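Local coordinates for conserved domain protein (Porphyromonas gingivalis, PDB 3PNN) that probably acts as a cytoplasmic glycosyltransferase, forming glycosidic linkages with a Rossmann-like alpha/beta/alpha domain, at residues Pro6-Leu11 with Pro117-Asn122; Ala46-Leu51 with Glu133-Lys138. All coordinates share one frame; numbering follows the deposited sequence.

Contact 1 of 2, residues Pro6-Leu11 with Pro117-Asn122; sequences PTLFVL and PFAVIN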
loop_
_atom_site.group_PDB
_atom_site.type_symbol
_atom_site.label_atom_id
_atom_site.label_comp_id
_atom_site.label_asym_id
_atom_site.label_seq_id
_atom_site.Cartn_x
_atom_site.Cartn_y
_atom_site.Cartn_z
ATOM N N PRO A 6 -14.076 3.622 9.093
ATOM C CA PRO A 6 -13.485 2.857 7.987
ATOM C C PRO A 6 -12.461 1.835 8.463
ATOM O O PRO A 6 -11.930 1.912 9.577
ATOM C CB PRO A 6 -12.823 3.942 7.124
ATOM C CG PRO A 6 -12.476 5.031 8.112
ATOM C CD PRO A 6 -13.473 4.957 9.247
ATOM N N THR A 7 -12.186 0.861 7.600
ATOM C CA THR A 7 -11.265 -0.213 7.904
ATOM C C THR A 7 -9.880 0.096 7.339
ATOM O O THR A 7 -9.765 0.637 6.234
ATOM C CB THR A 7 -11.808 -1.518 7.277
ATOM O OG1 THR A 7 -12.999 -1.905 7.981
ATOM C CG2 THR A 7 -10.770 -2.666 7.325
ATOM N N LEU A 8 -8.829 -0.224 8.088
ATOM C CA LEU A 8 -7.466 -0.160 7.551
ATOM C C LEU A 8 -7.001 -1.568 7.141
ATOM O O LEU A 8 -6.911 -2.466 7.971
ATOM C CB LEU A 8 -6.492 0.441 8.580
ATOM C CG LEU A 8 -5.038 0.536 8.086
ATOM C CD1 LEU A 8 -4.934 1.551 6.952
ATOM C CD2 LEU A 8 -4.128 0.951 9.223
ATOM N N PHE A 9 -6.701 -1.746 5.860
ATOM C CA PHE A 9 -6.339 -3.054 5.314
ATOM C C PHE A 9 -4.852 -2.953 5.036
ATOM O O PHE A 9 -4.423 -2.163 4.188
ATOM C CB PHE A 9 -7.138 -3.298 4.023
ATOM C CG PHE A 9 -7.021 -4.698 3.452
ATOM C CD1 PHE A 9 -6.312 -5.695 4.102
ATOM C CD2 PHE A 9 -7.658 -5.015 2.251
ATOM C CE1 PHE A 9 -6.225 -6.989 3.569
ATOM C CE2 PHE A 9 -7.574 -6.300 1.721
ATOM C CZ PHE A 9 -6.848 -7.286 2.388
ATOM N N VAL A 10 -4.061 -3.720 5.781
ATOM C CA VAL A 10 -2.612 -3.650 5.671
ATOM C C VAL A 10 -2.046 -4.807 4.843
ATOM O O VAL A 10 -2.275 -5.994 5.149
ATOM C CB VAL A 10 -1.940 -3.637 7.073
ATOM C CG1 VAL A 10 -0.420 -3.598 6.932
ATOM C CG2 VAL A 10 -2.447 -2.446 7.913
ATOM N N LEU A 11 -1.308 -4.469 3.784
ATOM C CA LEU A 11 -0.671 -5.487 2.941
ATOM C C LEU A 11 0.583 -6.051 3.613
ATOM O O LEU A 11 1.678 -5.511 3.464
ATOM C CB LEU A 11 -0.312 -4.901 1.572
ATOM C CG LEU A 11 -1.494 -4.343 0.782
ATOM C CD1 LEU A 11 -1.002 -3.805 -0.558
ATOM C CD2 LEU A 11 -2.556 -5.426 0.573
ATOM N N PRO A 117 -16.213 1.081 3.593
ATOM C CA PRO A 117 -15.078 1.761 2.943
ATOM C C PRO A 117 -13.769 1.432 3.672
ATOM O O PRO A 117 -13.735 1.315 4.905
ATOM C CB PRO A 117 -15.427 3.250 3.092
ATOM C CG PRO A 117 -16.946 3.267 3.136
ATOM C CD PRO A 117 -17.323 2.003 3.892
ATOM N N PHE A 118 -12.695 1.270 2.912
ATOM C CA PHE A 118 -11.443 0.819 3.499
ATOM C C PHE A 118 -10.225 1.440 2.826
ATOM O O PHE A 118 -10.257 1.768 1.628
ATOM C CB PHE A 118 -11.352 -0.735 3.471
ATOM C CG PHE A 118 -11.294 -1.340 2.081
ATOM C CD1 PHE A 118 -10.082 -1.790 1.552
ATOM C CD2 PHE A 118 -12.457 -1.523 1.337
ATOM C CE1 PHE A 118 -10.043 -2.379 0.279
ATOM C CE2 PHE A 118 -12.425 -2.105 0.076
ATOM C CZ PHE A 118 -11.220 -2.529 -0.454
ATOM N N ALA A 119 -9.165 1.612 3.615
ATOM C CA ALA A 119 -7.852 2.006 3.105
ATOM C C ALA A 119 -6.999 0.782 2.850
ATOM O O ALA A 119 -7.127 -0.215 3.548
ATOM C CB ALA A 119 -7.141 2.910 4.113
ATOM N N VAL A 120 -6.133 0.865 1.844
ATOM C CA VAL A 120 -5.099 -0.134 1.622
ATOM C C VAL A 120 -3.763 0.573 1.760
ATOM O O VAL A 120 -3.562 1.649 1.168
ATOM C CB VAL A 120 -5.209 -0.743 0.225
ATOM C CG1 VAL A 120 -4.007 -1.687 -0.042
ATOM C CG2 VAL A 120 -6.555 -1.481 0.072
ATOM N N ILE A 121 -2.874 0.014 2.574
ATOM C CA ILE A 121 -1.529 0.566 2.724
ATOM C C ILE A 121 -0.481 -0.532 2.801
ATOM O O ILE A 121 -0.803 -1.693 3.094
ATOM C CB ILE A 121 -1.374 1.441 4.017
ATOM C CG1 ILE A 121 -1.516 0.592 5.289
ATOM C CG2 ILE A 121 -2.354 2.613 4.013
ATOM C CD1 ILE A 121 -0.977 1.289 6.572
ATOM N N ASN A 122 0.774 -0.163 2.540
ATOM C CA ASN A 122 1.885 -1.096 2.704
ATOM C C ASN A 122 2.224 -1.242 4.180
ATOM O O ASN A 122 1.895 -0.366 4.997
ATOM C CB ASN A 122 3.132 -0.613 1.959
ATOM C CG ASN A 122 2.989 -0.684 0.451
ATOM O OD1 ASN A 122 2.223 -1.496 -0.087
ATOM N ND2 ASN A 122 3.748 0.159 -0.247
#
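Strands 7-11 and 118-122 run side by side in parallel, their axes 24° apart, and five backbone hydrogen bonds join them. Donors come from the two segments in turn, from Thr-7 N on Pro-117 O to Leu-11 N on Ile-121 O; the last is 2.9 Å and almost straight at 175°. Phe-9 N reaches Ala-119 O at 2.8 Å but comes in from above the carbonyl plane, and Phe-9 CB presses on the same oxygen at 3.1 Å, so the strands fit tightly here. On the face carrying Leu-8 and Val-10, the hollow over the small Ala-119 takes a methyl: Leu-8 CD1 lies 3.8 Å from Ala-119 CB and 3.9 Å from Ile-121 CG1. Ile-121 helps by holding CG1 between its backbone N and carbonyl carbon (chi1 66°), which swings that branch across toward Leu-8 at about a right angle, with Val-10 CG2 alongside. The other face is bulkier. Phe-9 and Phe-118 project the same way, side by side, and Phe-118 CE1 meets the edge of the Phe-9 ring, 4.1 Å from Phe-9 CD2. Further along, the Leu-11 and Val-120 side chains cross obliquely, Leu-11 CD1 3.7 Å from Val-120 CG1. The Asn-122 amide is held by Asp-125 through ND2 and by Asn-216 through OD1. Strand 7-11 has strand 50-55 as its other neighbour, parallel, while strand 118-122 pairs antiparallel with strand 217-220. Helices 35-46 and 129-140 pack on the Leu-8 face, through Ala-43 and Leu-135 among others; on the opposite face Phe-118 lies parallel to the ring of Phe-225 from helix 223-239.

Contact 2 of 2, residues Ala46-Leu51 with Glu133-Lys138; sequences AGFGRL and EVLARK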
loop_
_atom_site.group_PDB
_atom_site.type_symbol
_atom_site.label_atom_id
_atom_site.label_comp_id
_atom_site.label_asym_id
_atom_site.label_seq_id
_atom_site.Cartn_x
_atom_site.Cartn_y
_atom_site.Cartn_z
ATOM N N ALA A 46 -6.635 8.797 13.608
ATOM C CA ALA A 46 -7.418 9.354 12.498
ATOM C C ALA A 46 -8.864 8.859 12.464
ATOM O O ALA A 46 -9.685 9.376 11.708
ATOM C CB ALA A 46 -6.735 9.062 11.165
ATOM N N GLY A 47 -9.178 7.858 13.276
ATOM C CA GLY A 47 -10.553 7.405 13.390
ATOM C C GLY A 47 -10.909 6.161 12.602
ATOM O O GLY A 47 -12.098 5.897 12.360
ATOM N N PHE A 48 -9.903 5.382 12.201
ATOM C CA PHE A 48 -10.171 4.073 11.602
ATOM C C PHE A 48 -10.731 3.144 12.671
ATOM O O PHE A 48 -10.344 3.234 13.828
ATOM C CB PHE A 48 -8.907 3.479 10.966
ATOM C CG PHE A 48 -8.568 4.090 9.636
ATOM C CD1 PHE A 48 -8.981 3.480 8.457
ATOM C CD2 PHE A 48 -7.852 5.284 9.567
ATOM C CE1 PHE A 48 -8.692 4.050 7.225
ATOM C CE2 PHE A 48 -7.553 5.864 8.329
ATOM C CZ PHE A 48 -7.973 5.241 7.164
ATOM N N GLY A 49 -11.654 2.264 12.280
ATOM C CA GLY A 49 -12.397 1.462 13.240
ATOM C C GLY A 49 -11.883 0.058 13.489
ATOM O O GLY A 49 -12.205 -0.547 14.508
ATOM N N ARG A 50 -11.097 -0.470 12.560
ATOM C CA ARG A 50 -10.582 -1.831 12.691
ATOM C C ARG A 50 -9.428 -2.040 11.727
ATOM O O ARG A 50 -9.294 -1.306 10.729
ATOM C CB ARG A 50 -11.686 -2.858 12.392
ATOM C CG ARG A 50 -12.146 -2.863 10.943
ATOM C CD ARG A 50 -13.542 -3.464 10.791
ATOM N NE ARG A 50 -14.519 -2.716 11.572
ATOM C CZ ARG A 50 -14.970 -1.501 11.262
ATOM N NH1 ARG A 50 -14.542 -0.874 10.163
ATOM N NH2 ARG A 50 -15.854 -0.907 12.057
ATOM N N LEU A 51 -8.601 -3.038 12.031
ATOM C CA LEU A 51 -7.492 -3.417 11.178
ATOM C C LEU A 51 -7.721 -4.795 10.576
ATOM O O LEU A 51 -8.171 -5.725 11.253
ATOM C CB LEU A 51 -6.194 -3.487 11.979
ATOM C CG LEU A 51 -5.851 -2.355 12.939
ATOM C CD1 LEU A 51 -4.487 -2.682 13.594
ATOM C CD2 LEU A 51 -5.809 -1.022 12.204
ATOM N N GLU A 133 -5.289 11.127 8.041
ATOM C CA GLU A 133 -6.395 12.065 8.273
ATOM C C GLU A 133 -7.205 12.377 7.020
ATOM O O GLU A 133 -8.437 12.337 7.052
ATOM C CB GLU A 133 -5.894 13.378 8.907
ATOM C CG GLU A 133 -5.328 13.159 10.321
ATOM C CD GLU A 133 -4.701 14.424 10.903
ATOM O OE1 GLU A 133 -4.109 15.226 10.144
ATOM O OE2 GLU A 133 -4.799 14.605 12.129
ATOM N N VAL A 134 -6.538 12.698 5.917
ATOM C CA VAL A 134 -7.301 13.024 4.706
ATOM C C VAL A 134 -8.007 11.776 4.175
ATOM O O VAL A 134 -9.126 11.849 3.650
ATOM C CB VAL A 134 -6.428 13.660 3.589
ATOM C CG1 VAL A 134 -5.853 15.010 4.074
ATOM C CG2 VAL A 134 -5.323 12.702 3.134
ATOM N N LEU A 135 -7.363 10.626 4.335
ATOM C CA LEU A 135 -7.942 9.375 3.824
ATOM C C LEU A 135 -9.185 8.963 4.605
ATOM O O LEU A 135 -10.228 8.607 4.022
ATOM C CB LEU A 135 -6.892 8.262 3.858
ATOM C CG LEU A 135 -7.230 6.900 3.239
ATOM C CD1 LEU A 135 -7.750 7.072 1.826
ATOM C CD2 LEU A 135 -5.951 6.069 3.269
ATOM N N ALA A 136 -9.083 9.004 5.929
ATOM C CA ALA A 136 -10.229 8.667 6.756
ATOM C C ALA A 136 -11.403 9.604 6.453
ATOM O O ALA A 136 -12.552 9.168 6.336
ATOM C CB ALA A 136 -9.854 8.728 8.245
ATOM N N ARG A 137 -11.123 10.900 6.338
ATOM C CA ARG A 137 -12.192 11.849 6.064
ATOM C C ARG A 137 -12.901 11.518 4.744
ATOM O O ARG A 137 -14.129 11.543 4.664
ATOM C CB ARG A 137 -11.666 13.287 6.026
ATOM C CG ARG A 137 -12.776 14.299 5.790
ATOM C CD ARG A 137 -12.287 15.732 5.926
ATOM N NE ARG A 137 -11.308 16.097 4.905
ATOM C CZ ARG A 137 -10.774 17.316 4.806
ATOM N NH1 ARG A 137 -11.135 18.268 5.656
ATOM N NH2 ARG A 137 -9.900 17.595 3.854
ATOM N N LYS A 138 -12.131 11.235 3.702
ATOM C CA LYS A 138 -12.718 10.916 2.402
ATOM C C LYS A 138 -13.524 9.607 2.450
ATOM O O LYS A 138 -14.631 9.534 1.903
ATOM C CB LYS A 138 -11.626 10.852 1.324
ATOM C CG LYS A 138 -12.110 10.411 -0.073
ATOM C CD LYS A 138 -12.959 11.468 -0.774
ATOM C CE LYS A 138 -13.390 10.928 -2.160
ATOM N NZ LYS A 138 -14.079 11.971 -2.976
#
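Arg-50 NH1 is gripped by two hydrogen bonds, to Thr-7 OG1 and to Lys-5 O, with a long, weak ion pair to Glu-116 OE2 besides; all of them lie away from residues 133-138. What meets helix 129-140 is the turn before Arg-50. Gly-47 closes helix 35-46 in a Schellman motif, with positive phi (100°), and the chain then brings Phe-48 beside the second helix. The Phe-48 side chain has CG anti to its carbonyl carbon (chi1 -77°), and its far corner does the touching: Phe-48 CE2 is 3.7 Å from Ala-136 CB, while Leu-135 CG stands at the ring edge, 4.3 Å from Phe-48 CZ. Ala-136 is the knob here, its methyl wedged between that ring and the end of helix 35-46, with Ala-136 CB only 3.5 Å from Ala-46 O. Ala-46 CB in turn rests over the backbone of Glu-133, 4.0 Å from Glu-133 N. Both Phe-48 and Leu-135 also touch Ala-119 of strand 118-122. No hydrogen bond crosses between the segments: the contact is apolar and van der Waals packing, partly of methyls on backbone atoms, without directional bonds.

From the N terminus, strand 7-11 comes first, and the chain passes through helix 35-46 into 46-51, the first half of contact 2. Only later does it return as 117-122 to close contact 1, and then as 133-138, on the helix that follows that strand, to close contact 2. The two closures therefore cross. They meet physically as well: Pro-6 O is 2.7 Å from Gly-49 N, a probable hydrogen bond. Contact 1 pairs parallel strands at the core of the Rossmann-like domain, and contact 2 joins helix 129-140 to the turn leading into the neighbouring strand 50-55.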